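Local coordinates for aspartate aminotransferase (PDB 3K7Y), which probably catalyses the reversible transfer of an amino group between L-aspartate and 2-oxoglutarate, using pyridoxal 5'-phosphate as cofactor, at residues Thr79-Leu84 and Val243-Ser248; Leu179-Tyr184 and Ile210-Ala215. All blocks are in the same frame, centred on the assembly; numbering follows the deposited sequence.

Contact 1: Thr79-Leu84 and Val243-Ser248; sequences TLTQNL and VCQSFS. With PLP (pyridoxal-5'-phosphate), chain B.
Phe247 and Gln245 supply the flat groups that meet helical residues Thr81 and Leu84. At the edge of the Phe247 ring, near its plane, sits Leu84 CD1, 4.0 Å from Phe247 CE1. Thr81 OG1 comes obliquely to the tip of the same ring, 3.9 Å from Phe247 CZ. The other flat group is the amide of Gln245. The methyl CG2 of Thr81 stands above its plane, at 4.0 Å from both OE1 and NE2 of Gln245, while the two side chains slide past each other in opposite directions. CG of Gln245 is anti to the backbone N (chi1 151°), and the extended chain beyond it carries the amide to the helix. The backbones remain apart, 9.2 Å between the CA atoms of Thr81 and Gln245, and the contact rests mainly on van der Waals packing of buried side chains, with the threonine turning both its branches to the strand segment. Alternation along the strand sends Ser246 the other way, to the cofactor: Ser246 OG donates to PLP O1P at 2.9 Å. Ser248 OG donates to the same O1P at 2.6 Å, so two hydroxyls grip one phosphate oxygen. Ser246 OG in turn accepts from Ser248 N at 3.0 Å (N-H...O 165°), an ST turn that links the two serines binding the phosphate. Arg257 and Thr107 also bind PLP, and Tyr68 of the second subunit packs on Ser248. Helix 75-86 thus lies over one side of strand 241-246 with the cofactor on the other. Thr81 also touches Ala260 and His262 of the adjacent strand 258-264, while helix 291-302 closes the flank, Leu301 against Leu84 and Leu297 against Phe247.

Contact 2: Leu179-Tyr184 and Ile210-Ala215; sequences LQISCY and IIFDIA. With PLP (pyridoxal-5'-phosphate), chain B.
Leu179 is joined to Ile211 and Asp213 by two backbone hydrogen bonds. Leu179 N donates to Ile211 O at 3.0 Å (N-H...O 167°), and Leu179 O accepts from Asp213 N at 2.8 Å (173°). The two bonds bracket Phe212, which forms a parallel beta bridge with Leu179. Phe212 CA adds a CA-H...O contact of 3.4 Å to Leu179 O, so that carbonyl meets two donors of differing strength. Residues 181-184 run on as a loop.

Apolar contacts fill the face bearing Leu179 and Phe212. Leu179 CD1 meets Ile210 CG2 at 4.0 Å. The same Ile210 methyl lies over one face of the Phe212 ring, toward its rim, and Ile181 CG2 approaches that ring in plane at its edge, 3.9 Å from Phe212 CD2. Phe234 and Phe241 make edge-to-face pairs with Phe212, and Leu230 and Ile231 of helix 229-235 also pack on it.

Polar side chains turn to the cofactor: Gln180 and Asp213 lie side by side and point the same way, toward the pyridine end of PLP. CG of Asp213 is anti to the backbone N (chi1 -162°), on the side of the cofactor, and OD2 stands 2.7 Å from PLP N1. Ala215 CB rests over a face of the ring, 3.7 Å from PLP C3.

This pairing of an aspartate with the pyridine nitrogen is a hallmark of fold-type I aminotransferases, where it is thought to strengthen the ring as an electron sink. Here the parallel bridge, through the N-H of Asp213, holds the backbone from which that carboxylate extends.

Both contacts are buried and both involve the large mixed sheet of the PLP-binding domain, and contact 2 is nested within the chain loop that contact 1 closes. Their strands, 241-246 and 209-214, are neighbours: Cys244 N and O make probable hydrogen bonds with Phe212 O and Ile214 N. Contact 2 lies within the sheet and relies on strand-to-strand backbone bonds; contact 1 joins the sheet to a covering helix mainly by side-chain packing. In each, the strand from the sheet leads to PLP, but to different parts of it. Residues 243-248 hold the phosphate with hydroxyls, whereas 179-184 and 210-215 border the pyridine ring with an aspartate at its nitrogen, an alanine methyl over one face and the Gln180 side chain beside its methyl group.

Contact 1: Thr79-Leu84 and Val243-Ser248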
ATOM      1  N   THR A  79       2.455  11.429 -16.449  1.00 74.65           N
ATOM      2  CA  THR A  79       3.055  11.756 -17.763  1.00 75.35           C
ATOM      3  C   THR A  79       4.536  11.489 -17.772  1.00 74.84           C
ATOM      4  O   THR A  79       5.031  10.878 -18.704  1.00 75.01           O
ATOM      5  CB  THR A  79       2.777  13.210 -18.316  1.00 77.60           C
ATOM      6  OG1 THR A  79       3.325  14.198 -17.436  1.00 78.57           O
ATOM      7  CG2 THR A  79       1.273  13.475 -18.568  1.00 77.56           C
ATOM      8  N   LEU A  80       5.238  11.951 -16.740  1.00 74.47           N
ATOM      9  CA  LEU A  80       6.673  11.704 -16.598  1.00 74.24           C
ATOM     10  C   LEU A  80       6.985  10.217 -16.678  1.00 72.57           C
ATOM     11  O   LEU A  80       7.870   9.798 -17.414  1.00 73.19           O
ATOM     12  CB  LEU A  80       7.184  12.261 -15.274  1.00 73.97           C
ATOM     13  CG  LEU A  80       7.487  13.749 -15.252  1.00 76.09           C
ATOM     14  CD1 LEU A  80       7.519  14.214 -13.822  1.00 76.35           C
ATOM     15  CD2 LEU A  80       8.805  14.052 -15.954  1.00 77.25           C
ATOM     16  N   THR A  81       6.223   9.438 -15.920  1.00 71.01           N
ATOM     17  CA  THR A  81       6.375   7.995 -15.796  1.00 69.18           C
ATOM     18  C   THR A  81       6.177   7.286 -17.128  1.00 69.29           C
ATOM     19  O   THR A  81       7.023   6.506 -17.550  1.00 68.73           O
ATOM     20  CB  THR A  81       5.396   7.465 -14.711  1.00 67.55           C
ATOM     21  OG1 THR A  81       5.997   7.624 -13.423  1.00 66.39           O
ATOM     22  CG2 THR A  81       5.057   6.023 -14.911  1.00 66.36           C
ATOM     23  N   GLN A  82       5.072   7.581 -17.802  1.00 70.21           N
ATOM     24  CA  GLN A  82       4.753   6.867 -19.019  1.00 70.97           C
ATOM     25  C   GLN A  82       5.681   7.228 -20.175  1.00 73.02           C
ATOM     26  O   GLN A  82       5.784   6.475 -21.143  1.00 73.25           O
ATOM     27  CB  GLN A  82       3.281   6.998 -19.388  1.00 70.84           C
ATOM     28  CG  GLN A  82       2.777   8.396 -19.431  1.00 73.42           C
ATOM     29  CD  GLN A  82       1.339   8.481 -19.910  1.00 75.33           C
ATOM     30  OE1 GLN A  82       0.602   7.491 -19.880  1.00 73.99           O
ATOM     31  NE2 GLN A  82       0.928   9.678 -20.351  1.00 77.12           N
ATOM     32  N   ASN A  83       6.380   8.354 -20.070  1.00 75.15           N
ATOM     33  CA  ASN A  83       7.462   8.640 -21.013  1.00 77.53           C
ATOM     34  C   ASN A  83       8.422   7.445 -21.073  1.00 77.20           C
ATOM     35  O   ASN A  83       8.783   6.973 -22.156  1.00 77.96           O
ATOM     36  CB  ASN A  83       8.219   9.923 -20.634  1.00 79.02           C
ATOM     37  CG  ASN A  83       9.208  10.360 -21.706  1.00 81.44           C
ATOM     38  OD1 ASN A  83       8.924  11.276 -22.471  1.00 83.85           O
ATOM     39  ND2 ASN A  83      10.370   9.699 -21.770  1.00 81.85           N
ATOM     40  N   LEU A  84       8.795   6.937 -19.900  1.00 76.42           N
ATOM     41  CA  LEU A  84       9.795   5.891 -19.806  1.00 76.05           C
ATOM     42  C   LEU A  84       9.404   4.641 -20.566  1.00 75.68           C
ATOM     43  O   LEU A  84      10.264   4.006 -21.158  1.00 76.24           O
ATOM     44  CB  LEU A  84      10.117   5.569 -18.348  1.00 74.79           C
ATOM     45  CG  LEU A  84      10.662   6.721 -17.499  1.00 75.17           C
ATOM     46  CD1 LEU A  84      11.020   6.234 -16.106  1.00 74.15           C
ATOM     47  CD2 LEU A  84      11.866   7.344 -18.165  1.00 76.87           C
ATOM     48  N   VAL A 243       0.595  -2.299 -18.551  1.00 61.19           N
ATOM     49  CA  VAL A 243       1.968  -2.310 -18.070  1.00 60.44           C
ATOM     50  C   VAL A 243       2.028  -2.152 -16.545  1.00 59.62           C
ATOM     51  O   VAL A 243       1.483  -1.189 -15.985  1.00 59.62           O
ATOM     52  CB  VAL A 243       2.839  -1.221 -18.762  1.00 61.20           C
ATOM     53  CG1 VAL A 243       4.313  -1.482 -18.503  1.00 60.78           C
ATOM     54  CG2 VAL A 243       2.575  -1.162 -20.262  1.00 61.17           C
ATOM     55  N   CYS A 244       2.673  -3.114 -15.887  1.00 58.50           N
ATOM     56  CA  CYS A 244       3.029  -2.977 -14.488  1.00 57.58           C
ATOM     57  C   CYS A 244       4.492  -2.616 -14.437  1.00 57.20           C
ATOM     58  O   CYS A 244       5.332  -3.335 -14.982  1.00 58.26           O
ATOM     59  CB  CYS A 244       2.779  -4.280 -13.739  1.00 57.42           C
ATOM     60  SG  CYS A 244       1.051  -4.809 -13.835  1.00 60.15           S
ATOM     61  N   GLN A 245       4.799  -1.509 -13.773  1.00 56.18           N
ATOM     62  CA  GLN A 245       6.141  -0.938 -13.794  1.00 55.70           C
ATOM     63  C   GLN A 245       6.643  -0.710 -12.379  1.00 55.07           C
ATOM     64  O   GLN A 245       5.958  -0.075 -11.578  1.00 55.10           O
ATOM     65  CB  GLN A 245       6.090   0.356 -14.591  1.00 56.44           C
ATOM     66  CG  GLN A 245       7.077   1.463 -14.254  1.00 57.52           C
ATOM     67  CD  GLN A 245       7.122   2.519 -15.365  1.00 58.30           C
ATOM     68  OE1 GLN A 245       8.002   3.380 -15.407  1.00 59.46           O
ATOM     69  NE2 GLN A 245       6.183   2.427 -16.288  1.00 57.77           N
ATOM     70  N   SER A 246       7.817  -1.262 -12.071  1.00 54.37           N
ATOM     71  CA  SER A 246       8.458  -1.091 -10.775  1.00 53.58           C
ATOM     72  C   SER A 246       9.702  -0.254 -10.917  1.00 54.46           C
ATOM     73  O   SER A 246      10.388  -0.324 -11.940  1.00 55.47           O
ATOM     74  CB  SER A 246       8.853  -2.438 -10.182  1.00 53.43           C
ATOM     75  OG  SER A 246       9.666  -2.252  -9.028  1.00 53.72           O
ATOM     76  N   PHE A 247       9.997   0.526  -9.882  1.00 54.54           N
ATOM     77  CA  PHE A 247      11.198   1.341  -9.831  1.00 55.33           C
ATOM     78  C   PHE A 247      12.002   0.897  -8.631  1.00 55.98           C
ATOM     79  O   PHE A 247      12.830   1.660  -8.107  1.00 56.78           O
ATOM     80  CB  PHE A 247      10.842   2.797  -9.620  1.00 55.50           C
ATOM     81  CG  PHE A 247       9.949   3.374 -10.663  1.00 55.83           C
ATOM     82  CD1 PHE A 247      10.442   3.738 -11.907  1.00 57.70           C
ATOM     83  CD2 PHE A 247       8.612   3.616 -10.385  1.00 55.57           C
ATOM     84  CE1 PHE A 247       9.604   4.320 -12.866  1.00 58.25           C
ATOM     85  CE2 PHE A 247       7.772   4.191 -11.339  1.00 55.12           C
ATOM     86  CZ  PHE A 247       8.268   4.543 -12.576  1.00 56.44           C
ATOM     87  N   SER A 248      11.740  -0.323  -8.170  1.00 55.49           N
ATOM     88  CA  SER A 248      12.455  -0.823  -7.020  1.00 56.82           C
ATOM     89  C   SER A 248      13.915  -1.024  -7.330  1.00 58.60           C
ATOM     90  O   SER A 248      14.751  -0.764  -6.463  1.00 59.79           O
ATOM     91  CB  SER A 248      11.834  -2.086  -6.461  1.00 56.04           C
ATOM     92  OG  SER A 248      10.930  -1.740  -5.424  1.00 57.28           O
TER
HETATM   93  N1  PLP B 406       7.797  -8.359 -11.334  1.00 59.51           N
HETATM   94  C2  PLP B 406       9.031  -8.956 -11.390  1.00 57.07           C
HETATM   95  C2A PLP B 406       9.352  -9.794 -12.568  1.00 55.74           C
HETATM   96  C3  PLP B 406       9.944  -8.756 -10.366  1.00 58.25           C
HETATM   97  O3  PLP B 406      11.185  -9.337 -10.429  1.00 58.49           O
HETATM   98  C4  PLP B 406       9.598  -7.959  -9.273  1.00 59.75           C
HETATM   99  C4A PLP B 406      10.669  -7.660  -8.268  1.00 62.37           C
HETATM  100  O4A PLP B 406      11.345  -6.631  -8.398  1.00 65.22           O
HETATM  101  C5  PLP B 406       8.337  -7.336  -9.210  1.00 60.08           C
HETATM  102  C6  PLP B 406       7.439  -7.559 -10.256  1.00 60.52           C
HETATM  103  C5A PLP B 406       7.853  -6.458  -8.052  1.00 59.02           C
HETATM  104  O4P PLP B 406       8.715  -5.412  -7.639  1.00 57.43           O
HETATM  105  P   PLP B 406       8.377  -4.538  -6.317  1.00 56.10           P
HETATM  106  O1P PLP B 406       8.952  -3.154  -6.419  1.00 55.19           O
HETATM  107  O2P PLP B 406       9.055  -5.163  -5.127  1.00 56.20           O
HETATM  108  O3P PLP B 406       6.873  -4.467  -6.182  1.00 53.43           O

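Contact 2: Leu179-Tyr184 and Ile210-Ala215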
ATOM      1  N   LEU A 179       3.657 -11.175 -19.869  1.00 52.80           N
ATOM      2  CA  LEU A 179       4.943 -11.324 -20.513  1.00 53.01           C
ATOM      3  C   LEU A 179       5.986 -10.501 -19.806  1.00 52.95           C
ATOM      4  O   LEU A 179       5.766  -9.310 -19.475  1.00 53.01           O
ATOM      5  CB  LEU A 179       4.886 -10.912 -21.982  1.00 53.47           C
ATOM      6  CG  LEU A 179       4.135 -11.846 -22.925  1.00 54.93           C
ATOM      7  CD1 LEU A 179       4.040 -11.257 -24.318  1.00 55.66           C
ATOM      8  CD2 LEU A 179       4.759 -13.250 -22.978  1.00 57.03           C
ATOM      9  N   GLN A 180       7.115 -11.160 -19.571  1.00 52.92           N
ATOM     10  CA  GLN A 180       8.357 -10.504 -19.200  1.00 52.85           C
ATOM     11  C   GLN A 180       9.216 -10.571 -20.446  1.00 53.72           C
ATOM     12  O   GLN A 180       9.672 -11.651 -20.841  1.00 54.11           O
ATOM     13  CB  GLN A 180       9.058 -11.243 -18.063  1.00 52.57           C
ATOM     14  CG  GLN A 180       8.304 -11.349 -16.790  1.00 50.37           C
ATOM     15  CD  GLN A 180       9.163 -11.943 -15.695  1.00 51.96           C
ATOM     16  OE1 GLN A 180       8.878 -13.030 -15.182  1.00 52.84           O
ATOM     17  NE2 GLN A 180      10.231 -11.230 -15.325  1.00 51.95           N
ATOM     18  N   ILE A 181       9.415  -9.420 -21.070  1.00 54.16           N
ATOM     19  CA  ILE A 181      10.073  -9.351 -22.359  1.00 55.33           C
ATOM     20  C   ILE A 181      11.563  -9.105 -22.235  1.00 56.81           C
ATOM     21  O   ILE A 181      12.308  -9.288 -23.200  1.00 58.49           O
ATOM     22  CB  ILE A 181       9.494  -8.230 -23.185  1.00 55.57           C
ATOM     23  CG1 ILE A 181       9.714  -6.894 -22.481  1.00 54.65           C
ATOM     24  CG2 ILE A 181       8.027  -8.492 -23.438  1.00 56.04           C
ATOM     25  CD1 ILE A 181       9.154  -5.746 -23.213  1.00 55.42           C
ATOM     26  N   SER A 182      11.995  -8.682 -21.051  1.00 57.13           N
ATOM     27  CA  SER A 182      13.377  -8.308 -20.820  1.00 58.05           C
ATOM     28  C   SER A 182      13.713  -8.584 -19.369  1.00 57.56           C
ATOM     29  O   SER A 182      12.833  -8.558 -18.523  1.00 56.38           O
ATOM     30  CB  SER A 182      13.579  -6.828 -21.162  1.00 58.82           C
ATOM     31  OG  SER A 182      14.928  -6.428 -20.991  1.00 60.36           O
ATOM     32  N   CYS A 183      14.984  -8.875 -19.108  1.00 58.86           N
ATOM     33  CA  CYS A 183      15.493  -9.181 -17.764  1.00 59.34           C
ATOM     34  C   CYS A 183      14.717 -10.248 -16.998  1.00 58.59           C
ATOM     35  O   CYS A 183      14.610 -10.188 -15.773  1.00 58.51           O
ATOM     36  CB  CYS A 183      15.608  -7.903 -16.942  1.00 59.53           C
ATOM     37  SG  CYS A 183      16.726  -6.751 -17.714  1.00 62.05           S
ATOM     38  N   TYR A 184      14.205 -11.231 -17.734  1.00 58.65           N
ATOM     39  CA  TYR A 184      13.316 -12.253 -17.210  1.00 58.13           C
ATOM     40  C   TYR A 184      13.722 -12.740 -15.828  1.00 58.47           C
ATOM     41  O   TYR A 184      14.892 -13.031 -15.574  1.00 59.62           O
ATOM     42  CB  TYR A 184      13.271 -13.429 -18.175  1.00 58.21           C
ATOM     43  CG  TYR A 184      12.052 -14.298 -18.035  1.00 58.61           C
ATOM     44  CD1 TYR A 184      11.882 -15.138 -16.932  1.00 58.36           C
ATOM     45  CD2 TYR A 184      11.058 -14.295 -19.018  1.00 59.99           C
ATOM     46  CE1 TYR A 184      10.747 -15.953 -16.809  1.00 57.85           C
ATOM     47  CE2 TYR A 184       9.910 -15.119 -18.907  1.00 58.97           C
ATOM     48  CZ  TYR A 184       9.768 -15.944 -17.804  1.00 57.98           C
ATOM     49  OH  TYR A 184       8.646 -16.743 -17.697  1.00 56.45           O
ATOM     50  N   ILE A 210      -2.565  -8.408 -23.570  1.00 64.83           N
ATOM     51  CA  ILE A 210      -1.225  -8.543 -23.003  1.00 63.59           C
ATOM     52  C   ILE A 210      -0.959  -7.634 -21.783  1.00 62.95           C
ATOM     53  O   ILE A 210      -1.380  -6.473 -21.725  1.00 63.34           O
ATOM     54  CB  ILE A 210      -0.134  -8.404 -24.101  1.00 63.93           C
ATOM     55  CG1 ILE A 210      -0.341  -9.445 -25.219  1.00 63.91           C
ATOM     56  CG2 ILE A 210       1.268  -8.515 -23.507  1.00 62.91           C
ATOM     57  CD1 ILE A 210      -0.161 -10.916 -24.817  1.00 61.88           C
ATOM     58  N   ILE A 211      -0.282  -8.197 -20.789  1.00 61.95           N
ATOM     59  CA  ILE A 211       0.124  -7.446 -19.612  1.00 60.92           C
ATOM     60  C   ILE A 211       1.623  -7.582 -19.561  1.00 60.56           C
ATOM     61  O   ILE A 211       2.135  -8.689 -19.397  1.00 60.44           O
ATOM     62  CB  ILE A 211      -0.483  -8.017 -18.288  1.00 60.41           C
ATOM     63  CG1 ILE A 211      -2.007  -7.818 -18.222  1.00 60.24           C
ATOM     64  CG2 ILE A 211       0.209  -7.395 -17.063  1.00 58.78           C
ATOM     65  CD1 ILE A 211      -2.833  -8.852 -18.996  1.00 60.89           C
ATOM     66  N   PHE A 212       2.326  -6.472 -19.726  1.00 60.51           N
ATOM     67  CA  PHE A 212       3.771  -6.508 -19.684  1.00 60.61           C
ATOM     68  C   PHE A 212       4.240  -6.295 -18.253  1.00 60.24           C
ATOM     69  O   PHE A 212       3.752  -5.385 -17.558  1.00 59.90           O
ATOM     70  CB  PHE A 212       4.357  -5.427 -20.594  1.00 61.47           C
ATOM     71  CG  PHE A 212       3.992  -5.579 -22.035  1.00 62.15           C
ATOM     72  CD1 PHE A 212       2.836  -4.978 -22.544  1.00 63.40           C
ATOM     73  CD2 PHE A 212       4.799  -6.314 -22.892  1.00 62.41           C
ATOM     74  CE1 PHE A 212       2.486  -5.108 -23.893  1.00 64.16           C
ATOM     75  CE2 PHE A 212       4.459  -6.458 -24.244  1.00 63.62           C
ATOM     76  CZ  PHE A 212       3.298  -5.849 -24.746  1.00 64.65           C
ATOM     77  N   ASP A 213       5.176  -7.128 -17.811  1.00 60.30           N
ATOM     78  CA  ASP A 213       5.808  -6.895 -16.519  1.00 60.85           C
ATOM     79  C   ASP A 213       7.204  -6.284 -16.669  1.00 61.50           C
ATOM     80  O   ASP A 213       8.149  -6.937 -17.138  1.00 62.35           O
ATOM     81  CB  ASP A 213       5.867  -8.160 -15.666  1.00 60.70           C
ATOM     82  CG  ASP A 213       6.108  -7.857 -14.179  1.00 62.82           C
ATOM     83  OD1 ASP A 213       6.338  -6.667 -13.804  1.00 65.65           O
ATOM     84  OD2 ASP A 213       6.058  -8.816 -13.373  1.00 64.13           O
ATOM     85  N   ILE A 214       7.324  -5.024 -16.253  1.00 61.34           N
ATOM     86  CA  ILE A 214       8.573  -4.299 -16.376  1.00 61.43           C
ATOM     87  C   ILE A 214       9.120  -3.909 -15.000  1.00 61.32           C
ATOM     88  O   ILE A 214       8.771  -2.862 -14.459  1.00 61.31           O
ATOM     89  CB  ILE A 214       8.429  -3.095 -17.346  1.00 61.73           C
ATOM     90  CG1 ILE A 214       8.604  -3.563 -18.780  1.00 61.79           C
ATOM     91  CG2 ILE A 214       9.486  -2.046 -17.093  1.00 62.71           C
ATOM     92  CD1 ILE A 214       7.338  -3.883 -19.450  1.00 62.19           C
ATOM     93  N   ALA A 215       9.977  -4.771 -14.452  1.00 61.26           N
ATOM     94  CA  ALA A 215      10.657  -4.492 -13.195  1.00 61.65           C
ATOM     95  C   ALA A 215      12.071  -3.938 -13.337  1.00 63.57           C
ATOM     96  O   ALA A 215      12.605  -3.366 -12.378  1.00 64.17           O
ATOM     97  CB  ALA A 215      10.678  -5.707 -12.355  1.00 61.08           C
TER
HETATM   98  N1  PLP B 406       7.797  -8.359 -11.334  1.00 59.51           N
HETATM   99  C2  PLP B 406       9.031  -8.956 -11.390  1.00 57.07           C
HETATM  100  C2A PLP B 406       9.352  -9.794 -12.568  1.00 55.74           C
HETATM  101  C3  PLP B 406       9.944  -8.756 -10.366  1.00 58.25           C
HETATM  102  O3  PLP B 406      11.185  -9.337 -10.429  1.00 58.49           O
HETATM  103  C4  PLP B 406       9.598  -7.959  -9.273  1.00 59.75           C
HETATM  104  C4A PLP B 406      10.669  -7.660  -8.268  1.00 62.37           C
HETATM  105  O4A PLP B 406      11.345  -6.631  -8.398  1.00 65.22           O
HETATM  106  C5  PLP B 406       8.337  -7.336  -9.210  1.00 60.08           C
HETATM  107  C6  PLP B 406       7.439  -7.559 -10.256  1.00 60.52           C
HETATM  108  C5A PLP B 406       7.853  -6.458  -8.052  1.00 59.02           C
HETATM  109  O4P PLP B 406       8.715  -5.412  -7.639  1.00 57.43           O
HETATM  110  P   PLP B 406       8.377  -4.538  -6.317  1.00 56.10           P
HETATM  111  O1P PLP B 406       8.952  -3.154  -6.419  1.00 55.19           O
HETATM  112  O2P PLP B 406       9.055  -5.163  -5.127  1.00 56.20           O
HETATM  113  O3P PLP B 406       6.873  -4.467  -6.182  1.00 53.43           O